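Local coordinates for DNA repair protein RAD14 (Saccharomyces cerevisiae, PDB 5A3D), which binds damaged, kinked DNA through its zinc-containing DNA-binding domain and is required for the incision step of nucleotide excision repair, at residues B[3-8]-B[35-40]. Sequence-based numbering, arbitrary orientation.
Sequences KCIECH and EKYALL. With ZN (zinc ion), chain F.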
loop_
_atom_site.group_PDB
_atom_site.type_symbol
_atom_site.label_atom_id
_atom_site.label_comp_id
_atom_site.label_asym_id
_atom_site.label_seq_id
_atom_site.Cartn_x
_atom_site.Cartn_y
_atom_site.Cartn_z
ATOM N N LYS B 3 3.702 -0.567 -43.268
ATOM C CA LYS B 3 3.523 -2.028 -43.237
ATOM C C LYS B 3 3.885 -2.617 -41.891
ATOM O O LYS B 3 4.739 -2.131 -41.159
ATOM C CB LYS B 3 4.277 -2.743 -44.349
ATOM C CG LYS B 3 3.831 -2.287 -45.760
ATOM C CD LYS B 3 4.404 -3.167 -46.858
ATOM C CE LYS B 3 4.308 -2.527 -48.254
ATOM N NZ LYS B 3 2.951 -2.087 -48.728
ATOM N N CYS B 4 3.154 -3.627 -41.518
ATOM C CA CYS B 4 3.477 -4.430 -40.317
ATOM C C CYS B 4 4.942 -4.821 -40.196
ATOM O O CYS B 4 5.565 -5.303 -41.140
ATOM C CB CYS B 4 2.641 -5.695 -40.395
ATOM S SG CYS B 4 2.977 -6.875 -39.084
ATOM N N ILE B 5 5.511 -4.599 -39.017
ATOM C CA ILE B 5 6.944 -4.830 -38.810
ATOM C C ILE B 5 7.297 -6.323 -38.755
ATOM O O ILE B 5 8.437 -6.683 -38.793
ATOM C CB ILE B 5 7.439 -4.085 -37.537
ATOM C CG1 ILE B 5 6.806 -4.680 -36.292
ATOM C CG2 ILE B 5 7.086 -2.623 -37.678
ATOM C CD1 ILE B 5 6.828 -3.833 -35.014
ATOM N N GLU B 6 6.314 -7.217 -38.662
ATOM C CA GLU B 6 6.653 -8.628 -38.696
ATOM C C GLU B 6 6.599 -9.150 -40.126
ATOM O O GLU B 6 7.605 -9.698 -40.680
ATOM C CB GLU B 6 5.721 -9.395 -37.777
ATOM C CG GLU B 6 6.018 -9.013 -36.359
ATOM C CD GLU B 6 7.317 -9.657 -35.829
ATOM O OE1 GLU B 6 7.960 -10.485 -36.551
ATOM O OE2 GLU B 6 7.679 -9.334 -34.713
ATOM N N CYS B 7 5.440 -8.998 -40.753
ATOM C CA CYS B 7 5.264 -9.625 -42.034
ATOM C C CYS B 7 5.719 -8.743 -43.204
ATOM O O CYS B 7 6.045 -9.248 -44.271
ATOM C CB CYS B 7 3.793 -10.077 -42.198
ATOM S SG CYS B 7 2.490 -8.846 -42.340
ATOM N N HIS B 8 5.661 -7.427 -43.014
ATOM C CA HIS B 8 5.992 -6.425 -44.069
ATOM C C HIS B 8 5.029 -6.345 -45.249
ATOM O O HIS B 8 5.400 -5.877 -46.318
ATOM C CB HIS B 8 7.397 -6.689 -44.583
ATOM C CG HIS B 8 8.388 -6.827 -43.482
ATOM N ND1 HIS B 8 8.708 -5.780 -42.638
ATOM C CD2 HIS B 8 9.140 -7.885 -43.078
ATOM C CE1 HIS B 8 9.607 -6.189 -41.759
ATOM N NE2 HIS B 8 9.899 -7.458 -42.013
ATOM N N GLU B 35 5.166 -15.115 -28.274
ATOM C CA GLU B 35 6.395 -14.770 -27.522
ATOM C C GLU B 35 6.734 -13.291 -27.499
ATOM O O GLU B 35 7.450 -12.837 -26.609
ATOM C CB GLU B 35 7.619 -15.554 -28.053
ATOM C CG GLU B 35 8.180 -15.074 -29.396
ATOM C CD GLU B 35 7.455 -15.525 -30.672
ATOM O OE1 GLU B 35 6.353 -16.148 -30.641
ATOM O OE2 GLU B 35 7.999 -15.209 -31.760
ATOM N N LYS B 36 6.199 -12.535 -28.450
ATOM C CA LYS B 36 6.269 -11.089 -28.442
ATOM C C LYS B 36 4.940 -10.393 -28.056
ATOM O O LYS B 36 4.972 -9.391 -27.308
ATOM C CB LYS B 36 6.671 -10.528 -29.813
ATOM C CG LYS B 36 8.155 -10.683 -30.177
ATOM C CD LYS B 36 8.423 -10.223 -31.569
ATOM C CE LYS B 36 9.907 -10.263 -31.940
ATOM N NZ LYS B 36 10.000 -10.183 -33.440
ATOM N N TYR B 37 3.805 -10.878 -28.566
ATOM C CA TYR B 37 2.656 -10.056 -28.590
ATOM C C TYR B 37 1.500 -10.458 -27.699
ATOM O O TYR B 37 0.476 -9.830 -27.685
ATOM C CB TYR B 37 2.212 -9.841 -30.036
ATOM C CG TYR B 37 3.288 -9.255 -30.914
ATOM C CD1 TYR B 37 3.853 -8.035 -30.626
ATOM C CD2 TYR B 37 3.813 -9.967 -31.970
ATOM C CE1 TYR B 37 4.856 -7.467 -31.412
ATOM C CE2 TYR B 37 4.802 -9.390 -32.773
ATOM C CZ TYR B 37 5.364 -8.168 -32.468
ATOM O OH TYR B 37 6.332 -7.606 -33.288
ATOM N N ALA B 38 1.658 -11.532 -27.003
ATOM C CA ALA B 38 0.570 -12.013 -26.180
ATOM C C ALA B 38 0.250 -11.009 -25.084
ATOM O O ALA B 38 1.141 -10.376 -24.547
ATOM C CB ALA B 38 0.985 -13.281 -25.441
ATOM N N LEU B 39 -0.985 -11.005 -24.653
ATOM C CA LEU B 39 -1.380 -10.097 -23.559
ATOM C C LEU B 39 -1.462 -10.937 -22.288
ATOM O O LEU B 39 -1.858 -12.110 -22.311
ATOM C CB LEU B 39 -2.630 -9.387 -23.865
ATOM C CG LEU B 39 -2.704 -8.551 -25.143
ATOM C CD1 LEU B 39 -4.065 -7.861 -25.237
ATOM C CD2 LEU B 39 -1.550 -7.530 -25.214
ATOM N N LEU B 40 -0.915 -10.363 -21.217
ATOM C CA LEU B 40 -0.742 -11.055 -19.949
ATOM C C LEU B 40 -1.512 -10.250 -18.929
ATOM O O LEU B 40 -1.453 -9.013 -18.886
ATOM C CB LEU B 40 0.717 -11.014 -19.539
ATOM C CG LEU B 40 1.723 -11.681 -20.486
ATOM C CD1 LEU B 40 3.119 -11.523 -19.901
ATOM C CD2 LEU B 40 1.323 -13.107 -20.575
HETATM ZN ZN ZN F . 1.925 -8.806 -40.037
#
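The CxxC knuckle of the Rad14 zinc finger, C4 to C7, is tied here by E6 to K36 and Y37 at the end of the short helix 34-37, where the finger meets the rest of the DNA-binding domain. One carboxylate oxygen does the work. E6 OE2 accepts from Y37 OH at 2.6 Å through its anti lone pair and from K36 NZ at 2.8 Å through its syn lone pair, the latter bond being also a salt bridge. Two donors thus grip the oxygen from different sides and should favour a charged carboxylate. The carboxylate reaches the hydroxyl edge of the Y37 ring, the two planes standing 79° apart, and the bend at chi2 (-75°) in E6 turns the carboxylate onto the hydroxyl and the ammonium. K36 comes to meet it on a chain extended beyond CG. I5 adds a looser touch, CD1 lying 4.2 Å from Y37 OH. Behind E6 the knuckle is fixed by metal: C4 SG and C7 SG each bind zinc at 2.4 Å, and C26 and C29 complete the site. E6 also packs on the zinc ligand C29, while Y37 rests on V25 of the preceding loop and S30 of helix 27-32. The same residue that reaches across is held at its backbone, E6 N donating to the zinc-bound C4 SG at 3.4 Å.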